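Local coordinates for protein condensin complex subunit 3 (PDB 5OQR) that serves as a regulatory subunit of the condensin complex, which is required to convert interphase chromatin into mitotic-like condensed chromosomes, at residues A[337-342]-A[364-369]; A[681-686]-A[704-709]. All blocks are in the same frame, centred on the assembly; numbering follows the deposited sequence.

Contact 1: residues A[337-342]-A[364-369]; sequences VQLTYY and EQLLYI
Tyr342 OH has two hydrogen-bond partners. Gln338 NE2, one helical turn back, gives Tyr342 OH a weak hydrogen bond of 3.4 Å, and Glu300 OE2 forms a second one. The ring end of Tyr342 turns away from helix 356-372, and Trp303 stacks on it. The root of the side chain does face that helix: Tyr342 CB lies 4.3 Å from Leu366 CD1. Leu366 is the central residue on its side. Its CG is anti to the carbonyl carbon (chi1 -63°), and with chi2 near 180° the branch presents CD1 to Tyr342 and CD2 to Leu339. Leu366 CD2 meets Leu339 CD1 at 4.1 Å. The two leucines run alongside each other, pointing opposite ways. Leu339 CD2 also lies 4.0 Å from the backbone oxygen Leu366 O. At the next turn, Ile369 CG2 comes to 4.5 Å from Leu339 CD1. The helices form an antiparallel pair of consecutive helices in the helical solenoid, with local axes 10.4 Å apart at 162°. Leu306 also packs on Leu366, and Arg315 and Asn318 of helix 308-324 touch Ile369. Buried aliphatic groups join the facing surfaces, so the pairing probably rests on shape and on exclusion of water, with the polar grip on Tyr342 kept to one side.

Contact 2: residues A[681-686]-A[704-709]; sequences DWTDNE and HNVHLH
His707 turns an edge of its ring to Thr683 where the end of helix 669-682 meets the first turn of helix 706-717, at the start of HEAT repeat 9. This is the packed part of the contact. Thr683 OG1 lies in the ring plane, 3.2 Å from His707 NE2, and the two side chains cross at about a right angle. With chi1 at 48°, OG1 sits between its own backbone N and carbonyl carbon, and it bonds back to Met679 O and Leu680 O. Both ring nitrogens of His707 have partners: NE2 bonds to Leu680 O and ND1 to Lys738 N. Asp684 CB lies 3.9 Å from His707 CE1. Val706 CG1 meets Thr683 CB at 4.0 Å. An alanine in place of His707 would probably leave Leu680 O and Lys738 N without their imidazole partner and open a gap beside Thr683 and Asp684. The outer side is looser. His704 and Glu686 are exposed, and Glu686 is poorly ordered. Two side chains bind local backbone N-H groups. Asn705 is the N-cap of helix 706-717, and its OD1 accepts from Leu708 N at 3.0 Å on a lone pair. Asp684 makes an Asx turn: its OD1 takes Glu686 N at 2.8 Å, with the donor 41° out of the carboxylate plane.

In the fold
The two contacts lie on opposite sides of the chain's centre; the centre of contact 1 is about 34 Å from it and that of contact 2 about 28 Å. The two contact centres are 55 Å apart, and their nearest atoms are about 33 Å apart, so they do not touch. They follow in series along a helical chain without strands: contact 1 is complete before contact 2 begins. Contact 1 pairs the first part of helix 336-348 with the later part of helix 356-372. Contact 2 joins a helix end to a helix start across a linker with no alpha helix or strand, part of it not modelled. Both are buried, and the other protein chain touches neither. Each is a local packing step in the long solenoid.

Contact 1: residues A[337-342]-A[364-369]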
loop_
_atom_site.group_PDB
_atom_site.type_symbol
_atom_site.label_atom_id
_atom_site.label_comp_id
_atom_site.label_asym_id
_atom_site.label_seq_id
_atom_site.Cartn_x
_atom_site.Cartn_y
_atom_site.Cartn_z
ATOM N N VAL A 337 -24.947 19.003 27.529
ATOM C CA VAL A 337 -25.656 20.277 27.623
ATOM C C VAL A 337 -24.840 21.381 26.964
ATOM O O VAL A 337 -25.345 22.139 26.128
ATOM C CB VAL A 337 -25.967 20.609 29.094
ATOM C CG1 VAL A 337 -26.617 21.984 29.213
ATOM C CG2 VAL A 337 -26.870 19.544 29.695
ATOM N N GLN A 338 -23.565 21.490 27.336
ATOM C CA GLN A 338 -22.694 22.477 26.711
ATOM C C GLN A 338 -22.478 22.153 25.239
ATOM O O GLN A 338 -22.421 23.058 24.399
ATOM C CB GLN A 338 -21.352 22.532 27.439
ATOM C CG GLN A 338 -21.436 22.627 28.956
ATOM C CD GLN A 338 -20.159 22.158 29.625
ATOM O OE1 GLN A 338 -20.145 21.138 30.315
ATOM N NE2 GLN A 338 -19.076 22.895 29.419
ATOM N N LEU A 339 -22.359 20.865 24.912
ATOM C CA LEU A 339 -22.150 20.459 23.527
ATOM C C LEU A 339 -23.331 20.865 22.658
ATOM O O LEU A 339 -23.154 21.440 21.580
ATOM C CB LEU A 339 -21.927 18.950 23.461
ATOM C CG LEU A 339 -21.610 18.373 22.082
ATOM C CD1 LEU A 339 -20.203 18.745 21.657
ATOM C CD2 LEU A 339 -21.795 16.872 22.089
ATOM N N THR A 340 -24.550 20.567 23.113
ATOM C CA THR A 340 -25.739 21.015 22.396
ATOM C C THR A 340 -25.701 22.522 22.183
ATOM O O THR A 340 -26.053 23.016 21.108
ATOM C CB THR A 340 -27.001 20.620 23.165
ATOM O OG1 THR A 340 -26.953 19.225 23.487
ATOM C CG2 THR A 340 -28.245 20.895 22.334
ATOM N N TYR A 341 -25.264 23.264 23.198
ATOM C CA TYR A 341 -25.145 24.711 23.068
ATOM C C TYR A 341 -24.077 25.088 22.048
ATOM O O TYR A 341 -24.304 25.960 21.201
ATOM C CB TYR A 341 -24.843 25.316 24.441
ATOM C CG TYR A 341 -24.496 26.785 24.435
ATOM C CD1 TYR A 341 -23.250 27.220 24.859
ATOM C CD2 TYR A 341 -25.414 27.736 24.016
ATOM C CE1 TYR A 341 -22.927 28.559 24.865
ATOM C CE2 TYR A 341 -25.098 29.079 24.016
ATOM C CZ TYR A 341 -23.853 29.485 24.445
ATOM O OH TYR A 341 -23.526 30.822 24.447
ATOM N N TYR A 342 -22.914 24.434 22.100
ATOM C CA TYR A 342 -21.843 24.748 21.155
ATOM C C TYR A 342 -22.271 24.466 19.722
ATOM O O TYR A 342 -21.935 25.223 18.805
ATOM C CB TYR A 342 -20.587 23.948 21.494
ATOM C CG TYR A 342 -20.033 24.197 22.876
ATOM C CD1 TYR A 342 -20.106 25.451 23.464
ATOM C CD2 TYR A 342 -19.436 23.171 23.594
ATOM C CE1 TYR A 342 -19.598 25.676 24.727
ATOM C CE2 TYR A 342 -18.928 23.385 24.854
ATOM C CZ TYR A 342 -19.010 24.640 25.416
ATOM O OH TYR A 342 -18.500 24.848 26.676
ATOM N N GLU A 364 -19.678 18.925 12.042
ATOM C CA GLU A 364 -19.337 17.521 11.845
ATOM C C GLU A 364 -18.514 16.987 13.012
ATOM O O GLU A 364 -18.807 15.919 13.559
ATOM C CB GLU A 364 -18.577 17.367 10.529
ATOM C CG GLU A 364 -18.297 15.940 10.124
ATOM C CD GLU A 364 -17.649 15.855 8.756
ATOM O OE1 GLU A 364 -16.771 14.988 8.558
ATOM O OE2 GLU A 364 -18.010 16.669 7.881
ATOM N N GLN A 365 -17.485 17.729 13.417
ATOM C CA GLN A 365 -16.643 17.283 14.522
ATOM C C GLN A 365 -17.432 17.192 15.821
ATOM O O GLN A 365 -17.236 16.259 16.608
ATOM C CB GLN A 365 -15.449 18.227 14.682
ATOM C CG GLN A 365 -14.572 18.338 13.444
ATOM C CD GLN A 365 -14.266 16.989 12.823
ATOM O OE1 GLN A 365 -13.945 16.031 13.523
ATOM N NE2 GLN A 365 -14.381 16.903 11.504
ATOM N N LEU A 366 -18.329 18.148 16.067
ATOM C CA LEU A 366 -19.096 18.135 17.307
ATOM C C LEU A 366 -20.059 16.957 17.348
ATOM O O LEU A 366 -20.278 16.363 18.410
ATOM C CB LEU A 366 -19.853 19.454 17.467
ATOM C CG LEU A 366 -19.003 20.719 17.606
ATOM C CD1 LEU A 366 -19.897 21.935 17.759
ATOM C CD2 LEU A 366 -18.044 20.615 18.780
ATOM N N LEU A 367 -20.646 16.603 16.207
ATOM C CA LEU A 367 -21.512 15.431 16.160
ATOM C C LEU A 367 -20.726 14.156 16.442
ATOM O O LEU A 367 -21.233 13.240 17.097
ATOM C CB LEU A 367 -22.202 15.350 14.800
ATOM C CG LEU A 367 -23.246 16.431 14.528
ATOM C CD1 LEU A 367 -23.622 16.461 13.057
ATOM C CD2 LEU A 367 -24.477 16.201 15.386
ATOM N N TYR A 368 -19.486 14.077 15.952
ATOM C CA TYR A 368 -18.653 12.915 16.244
ATOM C C TYR A 368 -18.380 12.799 17.735
ATOM O O TYR A 368 -18.435 11.701 18.300
ATOM C CB TYR A 368 -17.336 12.997 15.469
ATOM C CG TYR A 368 -17.421 12.506 14.043
ATOM C CD1 TYR A 368 -17.947 11.257 13.749
ATOM C CD2 TYR A 368 -16.978 13.291 12.990
ATOM C CE1 TYR A 368 -18.029 10.803 12.450
ATOM C CE2 TYR A 368 -17.057 12.850 11.688
ATOM C CZ TYR A 368 -17.582 11.603 11.423
ATOM O OH TYR A 368 -17.664 11.155 10.126
ATOM N N ILE A 369 -18.075 13.919 18.389
ATOM C CA ILE A 369 -17.907 13.905 19.837
ATOM C C ILE A 369 -19.189 13.438 20.509
ATOM O O ILE A 369 -19.155 12.680 21.484
ATOM C CB ILE A 369 -17.479 15.294 20.341
ATOM C CG1 ILE A 369 -16.134 15.688 19.726
ATOM C CG2 ILE A 369 -17.379 15.305 21.861
ATOM C CD1 ILE A 369 -15.781 17.144 19.898
#

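Contact 2: residues A[681-686]-A[704-709]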
loop_
_atom_site.group_PDB
_atom_site.type_symbol
_atom_site.label_atom_id
_atom_site.label_comp_id
_atom_site.label_asym_id
_atom_site.label_seq_id
_atom_site.Cartn_x
_atom_site.Cartn_y
_atom_site.Cartn_z
ATOM N N ASP A 681 1.243 -19.974 -5.326
ATOM C CA ASP A 681 1.298 -19.573 -3.926
ATOM C C ASP A 681 -0.080 -19.654 -3.282
ATOM O O ASP A 681 -0.214 -20.108 -2.139
ATOM C CB ASP A 681 1.863 -18.160 -3.811
ATOM C CG ASP A 681 3.297 -18.070 -4.286
ATOM O OD1 ASP A 681 3.973 -17.070 -3.967
ATOM O OD2 ASP A 681 3.750 -19.007 -4.974
ATOM N N TRP A 682 -1.117 -19.226 -4.003
ATOM C CA TRP A 682 -2.475 -19.301 -3.474
ATOM C C TRP A 682 -2.866 -20.726 -3.120
ATOM O O TRP A 682 -3.637 -20.942 -2.178
ATOM C CB TRP A 682 -3.466 -18.734 -4.489
ATOM C CG TRP A 682 -3.331 -17.265 -4.732
ATOM C CD1 TRP A 682 -2.708 -16.355 -3.935
ATOM C CD2 TRP A 682 -3.834 -16.535 -5.856
ATOM N NE1 TRP A 682 -2.790 -15.104 -4.490
ATOM C CE2 TRP A 682 -3.477 -15.188 -5.672
ATOM C CE3 TRP A 682 -4.550 -16.892 -7.001
ATOM C CZ2 TRP A 682 -3.813 -14.197 -6.589
ATOM C CZ3 TRP A 682 -4.883 -15.909 -7.906
ATOM C CH2 TRP A 682 -4.514 -14.578 -7.698
ATOM N N THR A 683 -2.359 -21.706 -3.860
ATOM C CA THR A 683 -2.727 -23.100 -3.662
ATOM C C THR A 683 -1.758 -23.848 -2.754
ATOM O O THR A 683 -1.976 -25.031 -2.486
ATOM C CB THR A 683 -2.821 -23.798 -5.020
ATOM O OG1 THR A 683 -1.661 -23.491 -5.798
ATOM C CG2 THR A 683 -4.031 -23.323 -5.781
ATOM N N ASP A 684 -0.715 -23.187 -2.261
ATOM C CA ASP A 684 0.274 -23.827 -1.404
ATOM C C ASP A 684 -0.299 -24.014 -0.003
ATOM O O ASP A 684 -0.684 -23.040 0.652
ATOM C CB ASP A 684 1.546 -22.984 -1.361
ATOM C CG ASP A 684 2.678 -23.660 -0.615
ATOM O OD1 ASP A 684 2.412 -24.566 0.203
ATOM O OD2 ASP A 684 3.842 -23.275 -0.842
ATOM N N ASN A 685 -0.343 -25.265 0.460
ATOM C CA ASN A 685 -0.909 -25.553 1.774
ATOM C C ASN A 685 -0.105 -24.900 2.890
ATOM O O ASN A 685 -0.657 -24.585 3.949
ATOM C CB ASN A 685 -0.979 -27.064 1.992
ATOM C CG ASN A 685 -1.568 -27.431 3.338
ATOM O OD1 ASN A 685 -0.848 -27.802 4.264
ATOM N ND2 ASN A 685 -2.887 -27.320 3.455
ATOM N N GLU A 686 1.195 -24.695 2.678
ATOM C CA GLU A 686 2.031 -24.099 3.712
ATOM C C GLU A 686 1.622 -22.668 4.032
ATOM O O GLU A 686 1.898 -22.192 5.138
ATOM C CB GLU A 686 3.498 -24.134 3.276
ATOM C CG GLU A 686 4.481 -23.637 4.328
ATOM C CD GLU A 686 4.532 -24.532 5.552
ATOM O OE1 GLU A 686 3.986 -25.654 5.493
ATOM O OE2 GLU A 686 5.119 -24.115 6.573
ATOM N N HIS A 704 -6.420 -34.462 0.882
ATOM C CA HIS A 704 -5.527 -34.589 -0.256
ATOM C C HIS A 704 -4.787 -33.280 -0.484
ATOM O O HIS A 704 -5.355 -32.194 -0.343
ATOM C CB HIS A 704 -6.304 -34.994 -1.504
ATOM C CG HIS A 704 -7.005 -36.307 -1.369
ATOM N ND1 HIS A 704 -6.334 -37.511 -1.372
ATOM C CD2 HIS A 704 -8.315 -36.606 -1.207
ATOM C CE1 HIS A 704 -7.203 -38.495 -1.227
ATOM N NE2 HIS A 704 -8.411 -37.973 -1.125
ATOM N N ASN A 705 -3.505 -33.393 -0.809
ATOM C CA ASN A 705 -2.680 -32.220 -1.050
ATOM C C ASN A 705 -3.153 -31.505 -2.308
ATOM O O ASN A 705 -3.346 -32.129 -3.354
ATOM C CB ASN A 705 -1.218 -32.632 -1.182
ATOM C CG ASN A 705 -0.284 -31.450 -1.238
ATOM O OD1 ASN A 705 0.107 -31.007 -2.316
ATOM N ND2 ASN A 705 0.086 -30.933 -0.073
ATOM N N VAL A 706 -3.343 -30.188 -2.200
ATOM C CA VAL A 706 -3.850 -29.415 -3.329
ATOM C C VAL A 706 -2.853 -29.434 -4.479
ATOM O O VAL A 706 -3.236 -29.491 -5.653
ATOM C CB VAL A 706 -4.177 -27.974 -2.888
ATOM C CG1 VAL A 706 -4.696 -27.149 -4.062
ATOM C CG2 VAL A 706 -5.193 -27.978 -1.762
ATOM N N HIS A 707 -1.558 -29.375 -4.164
ATOM C CA HIS A 707 -0.552 -29.330 -5.217
ATOM C C HIS A 707 -0.427 -30.673 -5.924
ATOM O O HIS A 707 -0.249 -30.721 -7.145
ATOM C CB HIS A 707 0.791 -28.892 -4.636
ATOM C CG HIS A 707 0.998 -27.409 -4.640
ATOM N ND1 HIS A 707 2.142 -26.819 -4.151
ATOM C CD2 HIS A 707 0.210 -26.398 -5.075
ATOM C CE1 HIS A 707 2.053 -25.509 -4.288
ATOM N NE2 HIS A 707 0.891 -25.228 -4.845
ATOM N N LEU A 708 -0.516 -31.774 -5.182
ATOM C CA LEU A 708 -0.549 -33.073 -5.840
ATOM C C LEU A 708 -1.846 -33.256 -6.614
ATOM O O LEU A 708 -1.856 -33.916 -7.659
ATOM C CB LEU A 708 -0.370 -34.193 -4.816
ATOM C CG LEU A 708 0.050 -35.544 -5.397
ATOM C CD1 LEU A 708 1.431 -35.466 -6.035
ATOM C CD2 LEU A 708 0.030 -36.611 -4.320
ATOM N N HIS A 709 -2.943 -32.681 -6.121
ATOM C CA HIS A 709 -4.173 -32.648 -6.901
ATOM C C HIS A 709 -4.001 -31.795 -8.149
ATOM O O HIS A 709 -4.542 -32.120 -9.211
ATOM C CB HIS A 709 -5.323 -32.119 -6.042
ATOM C CG HIS A 709 -6.561 -31.806 -6.820
ATOM N ND1 HIS A 709 -7.078 -30.532 -6.918
ATOM C CD2 HIS A 709 -7.380 -32.599 -7.549
ATOM C CE1 HIS A 709 -8.164 -30.554 -7.668
ATOM N NE2 HIS A 709 -8.369 -31.797 -8.065
#